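Long-range contacts in monovalent Na+/H+ antiporter subunit A (Dietzia sp. DQ12-45-1b, PDB 7D3U), which probably exchanges sodium ions for protons across the cell membrane as the large, many-helix A subunit of the Mrp antiporter complex: residues F45-D50 and L67-L72; S840-R845 and D916-P921. All coordinates share one frame; numbering follows the deposited sequence.

Contact 1: F45-D50 and L67-L72; sequences FAIPVD and LSLDPL. With LMT (dodecyl-beta-D-maltoside), chain C.
Leu69 carries this contact with one methyl: its CD2 meets CG2 of Ile47 at 3.3 Å, the two side chains crossing at about a right angle. Leu69 holds CG anti to its backbone N (chi1 177°), and Ile47 likewise sets CG2 anti to N, so the two branches converge. Leu69 CD2 also lies 3.7 Å from Pro48 O. CG2 of Val49 crosses obliquely against the proline ring, 3.9 Å from Pro71 CG. Past these apolar touches the backbones draw together, with CA of Asp50 5.1 Å from CA of Asp70. The partners belong to a helix–β-hairpin–helix connection: 45-50 leaves helix 29-45 for strand 52-56, while the other segment, 67-72, runs from the paired strand 63-68 into helix 71-94. Asp70 is the N-cap of that helix; Asp70 N donates a weak bond to Ser68 OG at 3.5 Å, while its carboxylate makes a salt bridge to Arg252. Leu3 of helix 2-23 and Arg74 of helix 71-94 also pack on Leu69. At the far end Phe45, with CG anti to its carbonyl carbon (chi1 -83°), puts the CE1 corner of its ring 3.3 Å from C5 of a dodecyl maltoside, whose C3 lies at the ring edge.

Contact 2: S840-R845 and D916-P921; sequences SDKAAR and DRSDEP
Asp916 points its side chain into the bend of 840-845, CG anti to its own N (chi1 -168°), and Arg845 crosses it obliquely. Carboxylate and guanidinium planes stand 89° apart, and it is the aliphatic part of the arginine that touches: Arg845 CD lies 3.1 Å from Asp916 OD2, with the charged NE farther off. Asp916 OD2 also sits 3.1 Å from Lys842 CA, where a type I turn from Lys842 to Arg845 begins. The lysine, extended at first and then bent at its last two torsions, brings Lys842 NZ to 4.2 Å from Asp916 OD1, too far for a salt bridge. Beyond the bend at chi3 (78°), the arginine tip meets Asp919 end to end. Asp919 OD2 sits over one guanidinium face, offset toward the rim and 3.2 Å from Arg845 NH2, making a salt bridge by charge alone, with no N-H aimed at it. Arg845 NE has a further salt bridge to Asp910, while Asp841 OD2 is taken by Arg768 and the backbone N of Asp915. In this way the loop after helix 821-837, in the MnhB-related region, packs on the tail after helix 890-912. One undirected salt bridge suggests a loosely held surface contact, charge attraction adding to packing of Arg845 on Asp916.

Overall arrangement
The two contacts lie on opposite sides of the chain's centre, 86 Å apart between centres and about 65 Å between nearest atoms. They come in series: contact 1 closes within the first hundred residues, next to the hairpin of strands 52-56 and 63-68, and contact 2 opens only after residue 839, joining the loop between helices 821-837 and 850-866 to the tail after helix 890-912. No helix or strand is shared. Contact 1 lies in the N-terminal, complex I-like antiporter part; contact 2 involves the MnhB-related region near the C-terminus, which also approaches subunit F there. Contact 1 closes a short hairpin connection, whereas contact 2 brings the chain's modelled end back to a loop 71 residues earlier.

Contact 1: F45-D50 and L67-L72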
ATOM      1  N   PHE B  45       1.897  39.083  41.661  1.00 85.29           N
ATOM      2  CA  PHE B  45       2.238  40.453  42.034  1.00 85.29           C
ATOM      3  C   PHE B  45       2.482  41.352  40.825  1.00 85.29           C
ATOM      4  O   PHE B  45       1.770  42.342  40.631  1.00 85.29           O
ATOM      5  CB  PHE B  45       3.466  40.457  42.950  1.00 85.29           C
ATOM      6  CG  PHE B  45       3.144  40.193  44.389  1.00 85.29           C
ATOM      7  CD1 PHE B  45       1.890  40.475  44.893  1.00 85.29           C
ATOM      8  CD2 PHE B  45       4.098  39.665  45.240  1.00 85.29           C
ATOM      9  CE1 PHE B  45       1.591  40.234  46.215  1.00 85.29           C
ATOM     10  CE2 PHE B  45       3.804  39.423  46.564  1.00 85.29           C
ATOM     11  CZ  PHE B  45       2.550  39.707  47.050  1.00 85.29           C
ATOM     12  N   ALA B  46       3.477  41.026  40.009  1.00 83.13           N
ATOM     13  CA  ALA B  46       3.878  41.923  38.925  1.00 83.13           C
ATOM     14  C   ALA B  46       3.137  41.616  37.630  1.00 83.13           C
ATOM     15  O   ALA B  46       3.727  41.534  36.556  1.00 83.13           O
ATOM     16  CB  ALA B  46       5.386  41.847  38.723  1.00 83.13           C
ATOM     17  N   ILE B  47       1.819  41.482  37.738  1.00 83.98           N
ATOM     18  CA  ILE B  47       0.920  41.286  36.604  1.00 83.98           C
ATOM     19  C   ILE B  47      -0.460  41.751  37.053  1.00 83.98           C
ATOM     20  O   ILE B  47      -0.972  41.263  38.072  1.00 83.98           O
ATOM     21  CB  ILE B  47       0.902  39.823  36.130  1.00 83.98           C
ATOM     22  CG1 ILE B  47       2.258  39.419  35.555  1.00 83.98           C
ATOM     23  CG2 ILE B  47      -0.157  39.614  35.069  1.00 83.98           C
ATOM     24  CD1 ILE B  47       2.397  37.941  35.315  1.00 83.98           C
ATOM     25  N   PRO B  48      -1.078  42.706  36.360  1.00 84.93           N
ATOM     26  CA  PRO B  48      -2.409  43.171  36.763  1.00 84.93           C
ATOM     27  C   PRO B  48      -3.424  42.041  36.827  1.00 84.93           C
ATOM     28  O   PRO B  48      -3.227  40.951  36.282  1.00 84.93           O
ATOM     29  CB  PRO B  48      -2.771  44.183  35.674  1.00 84.93           C
ATOM     30  CG  PRO B  48      -1.458  44.724  35.240  1.00 84.93           C
ATOM     31  CD  PRO B  48      -0.468  43.591  35.354  1.00 84.93           C
ATOM     32  N   VAL B  49      -4.537  42.323  37.507  1.00 87.77           N
ATOM     33  CA  VAL B  49      -5.541  41.304  37.776  1.00 87.77           C
ATOM     34  C   VAL B  49      -6.177  40.779  36.496  1.00 87.77           C
ATOM     35  O   VAL B  49      -6.751  39.687  36.495  1.00 87.77           O
ATOM     36  CB  VAL B  49      -6.607  41.875  38.740  1.00 87.77           C
ATOM     37  CG1 VAL B  49      -7.256  43.116  38.145  1.00 87.77           C
ATOM     38  CG2 VAL B  49      -7.644  40.822  39.118  1.00 87.77           C
ATOM     39  N   ASP B  50      -6.085  41.523  35.392  1.00 88.65           N
ATOM     40  CA  ASP B  50      -6.661  41.082  34.118  1.00 88.65           C
ATOM     41  C   ASP B  50      -5.769  41.589  32.985  1.00 88.65           C
ATOM     42  O   ASP B  50      -5.909  42.727  32.530  1.00 88.65           O
ATOM     43  CB  ASP B  50      -8.095  41.570  33.965  1.00 88.65           C
ATOM     44  CG  ASP B  50      -8.863  40.804  32.903  1.00 88.65           C
ATOM     45  OD1 ASP B  50      -8.225  40.239  31.990  1.00 88.65           O
ATOM     46  OD2 ASP B  50     -10.108  40.771  32.978  1.00 88.65           O
ATOM     47  N   LEU B  67      -2.964  33.981  26.247  1.00 81.56           N
ATOM     48  CA  LEU B  67      -3.092  33.706  27.668  1.00 81.56           C
ATOM     49  C   LEU B  67      -3.833  34.844  28.351  1.00 81.56           C
ATOM     50  O   LEU B  67      -3.571  36.020  28.083  1.00 81.56           O
ATOM     51  CB  LEU B  67      -1.719  33.524  28.314  1.00 81.56           C
ATOM     52  CG  LEU B  67      -0.678  32.731  27.527  1.00 81.56           C
ATOM     53  CD1 LEU B  67       0.594  32.620  28.337  1.00 81.56           C
ATOM     54  CD2 LEU B  67      -1.193  31.354  27.158  1.00 81.56           C
ATOM     55  N   SER B  68      -4.759  34.490  29.236  1.00 81.28           N
ATOM     56  CA  SER B  68      -5.508  35.459  30.017  1.00 81.28           C
ATOM     57  C   SER B  68      -5.424  35.086  31.487  1.00 81.28           C
ATOM     58  O   SER B  68      -5.319  33.909  31.839  1.00 81.28           O
ATOM     59  CB  SER B  68      -6.974  35.531  29.583  1.00 81.28           C
ATOM     60  OG  SER B  68      -7.789  36.021  30.630  1.00 81.28           O
ATOM     61  N   LEU B  69      -5.479  36.100  32.344  1.00 80.97           N
ATOM     62  CA  LEU B  69      -5.307  35.926  33.781  1.00 80.97           C
ATOM     63  C   LEU B  69      -6.498  36.514  34.527  1.00 80.97           C
ATOM     64  O   LEU B  69      -6.355  37.269  35.487  1.00 80.97           O
ATOM     65  CB  LEU B  69      -3.992  36.554  34.238  1.00 80.97           C
ATOM     66  CG  LEU B  69      -3.647  36.546  35.730  1.00 80.97           C
ATOM     67  CD1 LEU B  69      -3.501  35.127  36.225  1.00 80.97           C
ATOM     68  CD2 LEU B  69      -2.372  37.321  35.992  1.00 80.97           C
ATOM     69  N   ASP B  70      -7.708  36.179  34.076  1.00 81.57           N
ATOM     70  CA  ASP B  70      -8.904  36.571  34.802  1.00 81.57           C
ATOM     71  C   ASP B  70      -8.839  36.025  36.228  1.00 81.57           C
ATOM     72  O   ASP B  70      -8.152  35.035  36.487  1.00 81.57           O
ATOM     73  CB  ASP B  70     -10.154  36.066  34.080  1.00 81.57           C
ATOM     74  CG  ASP B  70     -10.119  34.576  33.823  1.00 81.57           C
ATOM     75  OD1 ASP B  70      -9.014  33.997  33.831  1.00 81.57           O
ATOM     76  OD2 ASP B  70     -11.196  33.984  33.605  1.00 81.57           O
ATOM     77  N   PRO B  71      -9.537  36.661  37.173  1.00 81.95           N
ATOM     78  CA  PRO B  71      -9.344  36.311  38.592  1.00 81.95           C
ATOM     79  C   PRO B  71      -9.516  34.835  38.911  1.00 81.95           C
ATOM     80  O   PRO B  71      -8.870  34.340  39.844  1.00 81.95           O
ATOM     81  CB  PRO B  71     -10.397  37.168  39.298  1.00 81.95           C
ATOM     82  CG  PRO B  71     -10.563  38.344  38.411  1.00 81.95           C
ATOM     83  CD  PRO B  71     -10.450  37.807  37.016  1.00 81.95           C
ATOM     84  N   LEU B  72     -10.362  34.114  38.174  1.00 79.31           N
ATOM     85  CA  LEU B  72     -10.430  32.666  38.348  1.00 79.31           C
ATOM     86  C   LEU B  72      -9.073  32.033  38.076  1.00 79.31           C
ATOM     87  O   LEU B  72      -8.585  31.206  38.857  1.00 79.31           O
ATOM     88  CB  LEU B  72     -11.497  32.074  37.431  1.00 79.31           C
ATOM     89  CG  LEU B  72     -11.436  30.560  37.250  1.00 79.31           C
ATOM     90  CD1 LEU B  72     -11.787  29.866  38.549  1.00 79.31           C
ATOM     91  CD2 LEU B  72     -12.368  30.123  36.140  1.00 79.31           C
TER
HETATM   92  C1  LMT C1210      -1.189  43.011  48.450  1.00 87.62           C
HETATM   93  C2  LMT C1210      -0.958  41.729  49.004  1.00 87.62           C
HETATM   94  C3  LMT C1210      -1.153  40.557  48.231  1.00 87.62           C
HETATM   95  C4  LMT C1210      -0.924  39.301  48.924  1.00 87.62           C
HETATM   96  C5  LMT C1210      -0.266  38.273  48.109  1.00 87.62           C
HETATM   97  C6  LMT C1210      -0.454  36.812  48.168  1.00 87.62           C
HETATM   98  C7  LMT C1210      -0.048  35.963  47.114  1.00 87.62           C
HETATM   99  C8  LMT C1210      -0.090  34.921  48.009  1.00 87.62           C
HETATM  100  C9  LMT C1210       0.316  33.670  47.639  1.00 87.62           C

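Contact 2: S840-R845 and D916-P921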
ATOM      1  N   SER B 840      22.221 -29.625 -24.232  1.00 91.34           N
ATOM      2  CA  SER B 840      21.888 -29.892 -22.842  1.00 91.34           C
ATOM      3  C   SER B 840      21.686 -28.575 -22.099  1.00 91.34           C
ATOM      4  O   SER B 840      21.630 -27.498 -22.697  1.00 91.34           O
ATOM      5  CB  SER B 840      22.973 -30.746 -22.187  1.00 91.34           C
ATOM      6  OG  SER B 840      23.890 -29.934 -21.475  1.00 91.34           O
ATOM      7  N   ASP B 841      21.582 -28.672 -20.774  1.00 92.25           N
ATOM      8  CA  ASP B 841      21.299 -27.509 -19.948  1.00 92.25           C
ATOM      9  C   ASP B 841      22.506 -26.600 -19.766  1.00 92.25           C
ATOM     10  O   ASP B 841      22.328 -25.404 -19.519  1.00 92.25           O
ATOM     11  CB  ASP B 841      20.794 -27.958 -18.577  1.00 92.25           C
ATOM     12  CG  ASP B 841      20.038 -26.871 -17.848  1.00 92.25           C
ATOM     13  OD1 ASP B 841      19.845 -25.782 -18.425  1.00 92.25           O
ATOM     14  OD2 ASP B 841      19.645 -27.107 -16.686  1.00 92.25           O
ATOM     15  N   LYS B 842      23.723 -27.129 -19.882  1.00 91.97           N
ATOM     16  CA  LYS B 842      24.899 -26.301 -19.643  1.00 91.97           C
ATOM     17  C   LYS B 842      25.158 -25.345 -20.799  1.00 91.97           C
ATOM     18  O   LYS B 842      25.511 -24.182 -20.578  1.00 91.97           O
ATOM     19  CB  LYS B 842      26.121 -27.182 -19.388  1.00 91.97           C
ATOM     20  CG  LYS B 842      27.390 -26.401 -19.114  1.00 91.97           C
ATOM     21  CD  LYS B 842      28.576 -27.326 -18.923  1.00 91.97           C
ATOM     22  CE  LYS B 842      28.419 -28.163 -17.666  1.00 91.97           C
ATOM     23  NZ  LYS B 842      28.392 -27.317 -16.442  1.00 91.97           N
ATOM     24  N   ALA B 843      24.983 -25.810 -22.036  1.00 89.45           N
ATOM     25  CA  ALA B 843      25.206 -24.948 -23.188  1.00 89.45           C
ATOM     26  C   ALA B 843      24.078 -23.946 -23.390  1.00 89.45           C
ATOM     27  O   ALA B 843      24.276 -22.940 -24.079  1.00 89.45           O
ATOM     28  CB  ALA B 843      25.386 -25.792 -24.449  1.00 89.45           C
ATOM     29  N   ALA B 844      22.904 -24.192 -22.805  1.00 87.26           N
ATOM     30  CA  ALA B 844      21.753 -23.323 -23.012  1.00 87.26           C
ATOM     31  C   ALA B 844      21.855 -22.001 -22.268  1.00 87.26           C
ATOM     32  O   ALA B 844      21.035 -21.111 -22.515  1.00 87.26           O
ATOM     33  CB  ALA B 844      20.472 -24.043 -22.593  1.00 87.26           C
ATOM     34  N   ARG B 845      22.823 -21.847 -21.372  1.00 85.91           N
ATOM     35  CA  ARG B 845      22.952 -20.616 -20.609  1.00 85.91           C
ATOM     36  C   ARG B 845      23.493 -19.502 -21.493  1.00 85.91           C
ATOM     37  O   ARG B 845      24.541 -19.653 -22.128  1.00 85.91           O
ATOM     38  CB  ARG B 845      23.866 -20.826 -19.405  1.00 85.91           C
ATOM     39  CG  ARG B 845      23.173 -21.439 -18.207  1.00 85.91           C
ATOM     40  CD  ARG B 845      24.018 -21.290 -16.957  1.00 85.91           C
ATOM     41  NE  ARG B 845      23.938 -19.950 -16.392  1.00 85.91           N
ATOM     42  CZ  ARG B 845      23.154 -19.622 -15.371  1.00 85.91           C
ATOM     43  NH1 ARG B 845      22.383 -20.539 -14.807  1.00 85.91           N
ATOM     44  NH2 ARG B 845      23.143 -18.378 -14.915  1.00 85.91           N
ATOM     45  N   ASP B 916      21.186 -25.884 -13.940  1.00 95.04           N
ATOM     46  CA  ASP B 916      22.577 -25.534 -14.236  1.00 95.04           C
ATOM     47  C   ASP B 916      23.201 -24.669 -13.138  1.00 95.04           C
ATOM     48  O   ASP B 916      23.652 -23.547 -13.366  1.00 95.04           O
ATOM     49  CB  ASP B 916      22.675 -24.848 -15.596  1.00 95.04           C
ATOM     50  CG  ASP B 916      24.104 -24.728 -16.095  1.00 95.04           C
ATOM     51  OD1 ASP B 916      25.046 -25.029 -15.335  1.00 95.04           O
ATOM     52  OD2 ASP B 916      24.283 -24.356 -17.271  1.00 95.04           O
ATOM     53  N   ARG B 917      23.210 -25.210 -11.920  1.00 95.04           N
ATOM     54  CA  ARG B 917      23.838 -24.532 -10.786  1.00 95.04           C
ATOM     55  C   ARG B 917      25.351 -24.594 -10.975  1.00 95.04           C
ATOM     56  O   ARG B 917      26.039 -25.498 -10.497  1.00 95.04           O
ATOM     57  CB  ARG B 917      23.413 -25.161  -9.467  1.00 95.04           C
ATOM     58  CG  ARG B 917      21.943 -25.005  -9.134  1.00 95.04           C
ATOM     59  CD  ARG B 917      21.472 -26.153  -8.263  1.00 95.04           C
ATOM     60  NE  ARG B 917      22.181 -26.173  -6.988  1.00 95.04           N
ATOM     61  CZ  ARG B 917      21.591 -26.043  -5.806  1.00 95.04           C
ATOM     62  NH1 ARG B 917      20.277 -25.885  -5.732  1.00 95.04           N
ATOM     63  NH2 ARG B 917      22.316 -26.071  -4.695  1.00 95.04           N
ATOM     64  N   SER B 918      25.875 -23.606 -11.707  1.00103.28           N
ATOM     65  CA  SER B 918      27.284 -23.594 -12.083  1.00103.28           C
ATOM     66  C   SER B 918      27.969 -22.261 -11.792  1.00103.28           C
ATOM     67  O   SER B 918      29.052 -22.006 -12.329  1.00103.28           O
ATOM     68  CB  SER B 918      27.449 -23.944 -13.561  1.00103.28           C
ATOM     69  OG  SER B 918      28.782 -23.722 -13.990  1.00103.28           O
ATOM     70  N   ASP B 919      27.375 -21.394 -10.966  1.00106.01           N
ATOM     71  CA  ASP B 919      27.982 -20.096 -10.653  1.00106.01           C
ATOM     72  C   ASP B 919      28.029 -19.903  -9.138  1.00106.01           C
ATOM     73  O   ASP B 919      27.211 -19.168  -8.579  1.00106.01           O
ATOM     74  CB  ASP B 919      27.210 -18.962 -11.331  1.00106.01           C
ATOM     75  CG  ASP B 919      26.866 -19.264 -12.774  1.00106.01           C
ATOM     76  OD1 ASP B 919      27.730 -19.805 -13.495  1.00106.01           O
ATOM     77  OD2 ASP B 919      25.728 -18.959 -13.189  1.00106.01           O
ATOM     78  N   GLU B 920      28.995 -20.564  -8.488  1.00109.51           N
ATOM     79  CA  GLU B 920      29.507 -20.237  -7.159  1.00109.51           C
ATOM     80  C   GLU B 920      30.601 -21.234  -6.796  1.00109.51           C
ATOM     81  O   GLU B 920      30.580 -22.374  -7.278  1.00109.51           O
ATOM     82  CB  GLU B 920      28.403 -20.246  -6.098  1.00109.51           C
ATOM     83  CG  GLU B 920      28.583 -19.217  -4.976  1.00109.51           C
ATOM     84  CD  GLU B 920      28.549 -17.759  -5.441  1.00109.51           C
ATOM     85  OE1 GLU B 920      28.500 -17.489  -6.660  1.00109.51           O
ATOM     86  OE2 GLU B 920      28.579 -16.868  -4.567  1.00109.51           O
ATOM     87  N   PRO B 921      31.564 -20.861  -5.942  1.00112.51           N
ATOM     88  CA  PRO B 921      32.531 -21.853  -5.458  1.00112.51           C
ATOM     89  C   PRO B 921      31.913 -22.828  -4.458  1.00112.51           C
ATOM     90  O   PRO B 921      32.632 -23.395  -3.634  1.00112.51           O
ATOM     91  CB  PRO B 921      33.610 -20.996  -4.790  1.00112.51           C
ATOM     92  CG  PRO B 921      33.473 -19.650  -5.419  1.00112.51           C
ATOM     93  CD  PRO B 921      32.007 -19.484  -5.668  1.00112.51           C
TER